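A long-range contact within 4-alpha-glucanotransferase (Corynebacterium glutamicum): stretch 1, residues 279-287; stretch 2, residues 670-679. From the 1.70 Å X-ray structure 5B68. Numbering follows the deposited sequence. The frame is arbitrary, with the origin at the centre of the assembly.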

ATOM      1  N   LEU A 279     -22.853 -14.207  13.476  1.00 33.98           N
ATOM      2  CA  LEU A 279     -22.881 -15.530  14.066  1.00 34.09           C
ATOM      3  C   LEU A 279     -22.796 -16.627  13.078  1.00 34.62           C
ATOM      4  O   LEU A 279     -22.729 -17.775  13.487  1.00 36.77           O
ATOM      5  CB  LEU A 279     -24.162 -15.714  14.905  1.00 32.23           C
ATOM      6  CG  LEU A 279     -24.455 -14.624  15.937  1.00 33.23           C
ATOM      7  CD1 LEU A 279     -25.768 -14.848  16.664  1.00 37.47           C
ATOM      8  CD2 LEU A 279     -23.373 -14.465  16.996  1.00 35.35           C
ATOM      9  N   THR A 280     -22.796 -16.318  11.779  1.00 32.16           N
ATOM     10  CA  THR A 280     -22.799 -17.344  10.722  1.00 32.11           C
ATOM     11  C   THR A 280     -21.467 -17.386  10.041  1.00 29.33           C
ATOM     12  O   THR A 280     -20.652 -16.446  10.143  1.00 28.90           O
ATOM     13  CB  THR A 280     -23.890 -17.075   9.658  1.00 35.33           C
ATOM     14  OG1 THR A 280     -23.425 -16.083   8.736  1.00 33.16           O
ATOM     15  CG2 THR A 280     -25.172 -16.589  10.287  1.00 34.69           C
ATOM     16  N   SER A 281     -21.245 -18.417   9.250  1.00 28.89           N
ATOM     17  CA  SER A 281     -20.057 -18.491   8.394  1.00 29.38           C
ATOM     18  C   SER A 281     -20.334 -18.026   6.946  1.00 27.06           C
ATOM     19  O   SER A 281     -19.525 -18.275   6.068  1.00 28.77           O
ATOM     20  CB  SER A 281     -19.525 -19.917   8.410  1.00 34.25           C
ATOM     21  OG  SER A 281     -20.493 -20.814   7.883  1.00 33.42           O
ATOM     22  N   ASP A 282     -21.471 -17.382   6.724  1.00 29.35           N
ATOM     23  CA  ASP A 282     -21.859 -16.918   5.391  1.00 30.10           C
ATOM     24  C   ASP A 282     -20.918 -15.837   4.868  1.00 31.44           C
ATOM     25  O   ASP A 282     -20.449 -15.016   5.637  1.00 30.56           O
ATOM     26  CB  ASP A 282     -23.296 -16.374   5.435  1.00 30.89           C
ATOM     27  CG  ASP A 282     -24.346 -17.456   5.706  1.00 37.83           C
ATOM     28  OD1 ASP A 282     -24.034 -18.660   5.647  1.00 35.65           O
ATOM     29  OD2 ASP A 282     -25.484 -17.065   6.029  1.00 38.92           O
ATOM     30  N   ILE A 283     -20.676 -15.840   3.559  1.00 33.73           N
ATOM     31  CA  ILE A 283     -19.803 -14.891   2.943  1.00 32.03           C
ATOM     32  C   ILE A 283     -20.244 -13.456   3.286  1.00 29.59           C
ATOM     33  O   ILE A 283     -21.427 -13.192   3.570  1.00 29.94           O
ATOM     34  CB  ILE A 283     -19.521 -15.181   1.435  1.00 37.51           C
ATOM     35  CG1 ILE A 283     -20.787 -15.149   0.570  1.00 42.42           C
ATOM     36  CG2 ILE A 283     -18.832 -16.537   1.290  1.00 36.89           C
ATOM     37  CD1 ILE A 283     -21.306 -13.767   0.253  1.00 48.13           C
ATOM     38  N   ILE A 284     -19.249 -12.574   3.390  1.00 28.06           N
ATOM     39  CA  ILE A 284     -19.482 -11.182   3.766  1.00 28.51           C
ATOM     40  C   ILE A 284     -20.125 -10.458   2.549  1.00 26.06           C
ATOM     41  O   ILE A 284     -19.576 -10.580   1.453  1.00 27.06           O
ATOM     42  CB  ILE A 284     -18.130 -10.470   4.090  1.00 28.35           C
ATOM     43  CG1 ILE A 284     -17.404 -11.074   5.311  1.00 35.86           C
ATOM     44  CG2 ILE A 284     -18.371  -8.988   4.370  1.00 30.25           C
ATOM     45  CD1 ILE A 284     -18.149 -10.882   6.602  1.00 35.57           C
ATOM     46  N   GLU A 285     -21.180  -9.682   2.773  1.00 30.45           N
ATOM     47  CA  GLU A 285     -21.827  -8.852   1.700  1.00 31.68           C
ATOM     48  C   GLU A 285     -21.685  -7.383   2.096  1.00 27.75           C
ATOM     49  O   GLU A 285     -22.339  -6.896   3.017  1.00 28.50           O
ATOM     50  CB  GLU A 285     -23.316  -9.208   1.430  1.00 38.07           C
ATOM     51  CG  GLU A 285     -23.984  -8.346   0.327  1.00 39.00           C
ATOM     52  CD  GLU A 285     -23.205  -8.263  -1.019  1.00 45.53           C
ATOM     53  OE1 GLU A 285     -23.371  -9.201  -1.846  1.00 45.05           O
ATOM     54  OE2 GLU A 285     -22.412  -7.275  -1.286  1.00 38.45           O
ATOM     55  N   ARG A 286     -20.802  -6.708   1.372  1.00 25.43           N
ATOM     56  CA  ARG A 286     -20.525  -5.316   1.643  1.00 24.93           C
ATOM     57  C   ARG A 286     -21.688  -4.466   1.150  1.00 26.83           C
ATOM     58  O   ARG A 286     -22.023  -3.450   1.779  1.00 27.56           O
ATOM     59  CB  ARG A 286     -19.254  -4.922   0.959  1.00 25.00           C
ATOM     60  CG  ARG A 286     -17.983  -5.490   1.586  1.00 24.79           C
ATOM     61  CD  ARG A 286     -16.776  -5.156   0.768  1.00 27.94           C
ATOM     62  NE  ARG A 286     -15.554  -5.582   1.458  1.00 25.58           N
ATOM     63  CZ  ARG A 286     -15.064  -6.824   1.491  1.00 26.12           C
ATOM     64  NH1 ARG A 286     -13.994  -7.072   2.208  1.00 23.98           N
ATOM     65  NH2 ARG A 286     -15.637  -7.837   0.850  1.00 24.72           N
ATOM     66  N   ASN A 287     -22.324  -4.881   0.038  1.00 29.55           N
ATOM     67  CA  ASN A 287     -23.250  -3.908  -0.631  1.00 28.88           C
ATOM     68  C   ASN A 287     -24.434  -3.527   0.177  1.00 26.69           C
ATOM     69  O   ASN A 287     -24.694  -2.336   0.333  1.00 26.25           O
ATOM     70  CB  ASN A 287     -23.610  -4.308  -2.062  1.00 29.60           C
ATOM     71  CG  ASN A 287     -22.399  -4.250  -2.977  1.00 33.61           C
ATOM     72  OD1 ASN A 287     -21.497  -3.426  -2.771  1.00 31.95           O
ATOM     73  ND2 ASN A 287     -22.363  -5.116  -3.989  1.00 34.03           N
ATOM     74  N   TYR A 670     -14.241 -17.742  -6.586  1.00 41.91           N
ATOM     75  CA  TYR A 670     -14.069 -17.945  -5.132  1.00 36.28           C
ATOM     76  C   TYR A 670     -14.399 -16.614  -4.495  1.00 35.66           C
ATOM     77  O   TYR A 670     -14.052 -15.573  -5.087  1.00 32.76           O
ATOM     78  CB  TYR A 670     -12.621 -18.313  -4.845  1.00 36.55           C
ATOM     79  CG  TYR A 670     -12.358 -18.650  -3.383  1.00 34.98           C
ATOM     80  CD1 TYR A 670     -12.686 -19.883  -2.880  1.00 35.97           C
ATOM     81  CD2 TYR A 670     -11.744 -17.730  -2.535  1.00 34.61           C
ATOM     82  CE1 TYR A 670     -12.421 -20.223  -1.539  1.00 34.14           C
ATOM     83  CE2 TYR A 670     -11.472 -18.045  -1.198  1.00 37.13           C
ATOM     84  CZ  TYR A 670     -11.827 -19.306  -0.699  1.00 36.69           C
ATOM     85  OH  TYR A 670     -11.597 -19.642   0.659  1.00 30.56           O
ATOM     86  N   PRO A 671     -14.971 -16.583  -3.303  1.00 30.95           N
ATOM     87  CA  PRO A 671     -15.343 -15.289  -2.732  1.00 29.60           C
ATOM     88  C   PRO A 671     -14.177 -14.571  -2.057  1.00 30.41           C
ATOM     89  O   PRO A 671     -14.201 -14.340  -0.865  1.00 28.96           O
ATOM     90  CB  PRO A 671     -16.416 -15.647  -1.703  1.00 29.78           C
ATOM     91  CG  PRO A 671     -16.545 -17.125  -1.713  1.00 29.85           C
ATOM     92  CD  PRO A 671     -15.387 -17.692  -2.445  1.00 30.88           C
ATOM     93  N   ASN A 672     -13.199 -14.151  -2.848  1.00 28.09           N
ATOM     94  CA  ASN A 672     -12.028 -13.503  -2.313  1.00 29.00           C
ATOM     95  C   ASN A 672     -12.470 -12.282  -1.540  1.00 30.31           C
ATOM     96  O   ASN A 672     -13.397 -11.596  -1.927  1.00 29.09           O
ATOM     97  CB  ASN A 672     -11.084 -13.066  -3.437  1.00 30.72           C
ATOM     98  CG  ASN A 672     -10.560 -14.224  -4.247  1.00 32.73           C
ATOM     99  OD1 ASN A 672     -10.023 -15.166  -3.707  1.00 31.18           O
ATOM    100  ND2 ASN A 672     -10.710 -14.146  -5.553  1.00 29.19           N
ATOM    101  N   TRP A 673     -11.841 -12.084  -0.393  1.00 25.40           N
ATOM    102  CA  TRP A 673     -12.027 -10.905   0.423  1.00 26.21           C
ATOM    103  C   TRP A 673     -13.365 -10.873   1.142  1.00 22.51           C
ATOM    104  O   TRP A 673     -13.748  -9.865   1.671  1.00 24.49           O
ATOM    105  CB  TRP A 673     -11.833  -9.646  -0.399  1.00 24.26           C
ATOM    106  CG  TRP A 673     -10.654  -9.696  -1.284  1.00 25.66           C
ATOM    107  CD1 TRP A 673     -10.657  -9.732  -2.633  1.00 25.37           C
ATOM    108  CD2 TRP A 673      -9.285  -9.711  -0.887  1.00 25.54           C
ATOM    109  NE1 TRP A 673      -9.388  -9.768  -3.107  1.00 26.71           N
ATOM    110  CE2 TRP A 673      -8.522  -9.762  -2.052  1.00 25.71           C
ATOM    111  CE3 TRP A 673      -8.629  -9.695   0.347  1.00 24.48           C
ATOM    112  CZ2 TRP A 673      -7.146  -9.801  -2.034  1.00 26.29           C
ATOM    113  CZ3 TRP A 673      -7.265  -9.727   0.357  1.00 26.17           C
ATOM    114  CH2 TRP A 673      -6.535  -9.780  -0.822  1.00 25.55           C
ATOM    115  N   CYS A 674     -14.066 -11.991   1.125  1.00 25.66           N
ATOM    116  CA  CYS A 674     -15.382 -12.112   1.737  1.00 23.51           C
ATOM    117  C   CYS A 674     -15.543 -13.209   2.799  1.00 24.62           C
ATOM    118  O   CYS A 674     -16.649 -13.543   3.154  1.00 24.60           O
ATOM    119  CB  CYS A 674     -16.430 -12.328   0.656  1.00 26.66           C
ATOM    120  SG  CYS A 674     -16.479 -10.987  -0.548  1.00 28.90           S
ATOM    121  N   ILE A 675     -14.438 -13.771   3.265  1.00 26.44           N
ATOM    122  CA  ILE A 675     -14.482 -14.947   4.126  1.00 27.38           C
ATOM    123  C   ILE A 675     -14.410 -14.541   5.594  1.00 28.20           C
ATOM    124  O   ILE A 675     -13.370 -14.142   6.057  1.00 25.89           O
ATOM    125  CB  ILE A 675     -13.289 -15.879   3.815  1.00 30.63           C
ATOM    126  CG1 ILE A 675     -13.232 -16.245   2.326  1.00 31.43           C
ATOM    127  CG2 ILE A 675     -13.307 -17.113   4.693  1.00 30.86           C
ATOM    128  CD1 ILE A 675     -14.443 -16.972   1.795  1.00 30.35           C
ATOM    129  N   PRO A 676     -15.517 -14.668   6.318  1.00 27.95           N
ATOM    130  CA  PRO A 676     -15.551 -14.297   7.763  1.00 24.67           C
ATOM    131  C   PRO A 676     -14.693 -15.207   8.642  1.00 25.29           C
ATOM    132  O   PRO A 676     -14.404 -16.369   8.266  1.00 25.63           O
ATOM    133  CB  PRO A 676     -16.989 -14.455   8.142  1.00 26.75           C
ATOM    134  CG  PRO A 676     -17.451 -15.559   7.272  1.00 25.15           C
ATOM    135  CD  PRO A 676     -16.753 -15.398   5.957  1.00 28.84           C
ATOM    136  N   LEU A 677     -14.208 -14.673   9.747  1.00 24.68           N
ATOM    137  CA  LEU A 677     -13.262 -15.419  10.613  1.00 23.03           C
ATOM    138  C   LEU A 677     -14.030 -16.603  11.231  1.00 23.55           C
ATOM    139  O   LEU A 677     -15.036 -16.396  11.921  1.00 22.99           O
ATOM    140  CB  LEU A 677     -12.738 -14.487  11.729  1.00 24.14           C
ATOM    141  CG  LEU A 677     -11.662 -15.101  12.659  1.00 24.12           C
ATOM    142  CD1 LEU A 677     -10.373 -15.373  11.901  1.00 24.44           C
ATOM    143  CD2 LEU A 677     -11.459 -14.211  13.901  1.00 24.78           C
ATOM    144  N   CYS A 678     -13.560 -17.820  10.970  1.00 24.85           N
ATOM    145  CA  CYS A 678     -14.205 -18.988  11.569  1.00 27.90           C
ATOM    146  C   CYS A 678     -13.173 -19.950  12.085  1.00 24.87           C
ATOM    147  O   CYS A 678     -12.058 -19.963  11.557  1.00 24.53           O
ATOM    148  CB  CYS A 678     -15.065 -19.690  10.532  1.00 27.91           C
ATOM    149  SG  CYS A 678     -16.479 -18.701   9.934  1.00 29.87           S
ATOM    150  N   ASP A 679     -13.589 -20.796  13.068  1.00 27.75           N
ATOM    151  CA  ASP A 679     -12.663 -21.816  13.672  1.00 27.61           C
ATOM    152  C   ASP A 679     -12.585 -23.068  12.799  1.00 34.23           C
ATOM    153  O   ASP A 679     -13.107 -23.043  11.700  1.00 31.63           O
ATOM    154  CB  ASP A 679     -13.057 -22.151  15.116  1.00 27.90           C
ATOM    155  CG  ASP A 679     -14.488 -22.747  15.235  1.00 28.76           C
ATOM    156  OD1 ASP A 679     -15.025 -23.299  14.212  1.00 29.87           O
ATOM    157  OD2 ASP A 679     -15.078 -22.556  16.332  1.00 27.39           O
TER

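Two stretches meet here and bury 441 Å² between them; the touching residues are at least 387 apart in sequence. Stretch 2 has no regular helix or strand. Stretch 1 is mostly loop and enters a helix at its end. The backbones come closest around Ile284 and Cys674, whose CA atoms lie 4.7 Å apart. Toward the start of stretch 1 they are wider, with Ser281 CA 6.2 Å from Pro676 CA.

After Tyr670, which is out of reach of stretch 1, a type II beta turn runs from Pro671 to Cys674. Cys674 N donates to Pro671 O at 3.1 Å and closes it. Pro671 directs its CA-to-CB bond toward stretch 1. Its CG packs on Ile283 CG2 at 3.8 Å, an apolar contact. Asn672 points away and takes no part.

Trp673 contributes through its backbone. The end of its side chain leads away from stretch 1, but its carbonyl is available. Arg286 NH1 and Arg286 NH2 both donate to Trp673 O, each at 2.9 Å. The angles at hydrogen, 148° and 145°, are similar, as expected when one oxygen sits between two nitrogens near the guanidinium plane. Arg286 starts out sideways, and its extended chi2 and chi3, both t, carry the charged group to this carbonyl.

Cys674 is the backbone link. Ile284 N donates to Cys674 O at 2.8 Å with an angle of 170°, so the bond is short and nearly linear. The same oxygen lies 3.4 Å from Ile283 CA in a CA-H...O contact. The side chain of Cys674 also meets both isoleucines: its CB is 4.3 Å from Ile283 CB and 4.3 Å from Ile284 CB. Its SG lies 3.5 Å from Arg286 NH2, near the guanidinium plane.

Ile675 starts away from stretch 1, but the end of its side chain comes nearer. Its CD1 reaches 4.4 Å from Ile283 CG2, a light apolar contact.

Pro676 has the largest covered area of any residue here. Its CB packs on Ile284 CD1 at 4.1 Å. Its CG lies against backbone oxygens, 3.6 Å from Ser281 O and 3.5 Å from Asp282 O. The proline nitrogen carries no hydrogen to donate, so these are contacts of a ring carbon with the carbonyl oxygens and not N-H hydrogen bonds. Nearby, Asp282 N donates to Thr280 OG1 at 3.1 Å, a bond between backbone and side chain within stretch 1.

Leu677 points away. Cys678 turns back toward stretch 1, and its SG touches Ser281 CB at 3.6 Å. Asp679 lies beyond the contact.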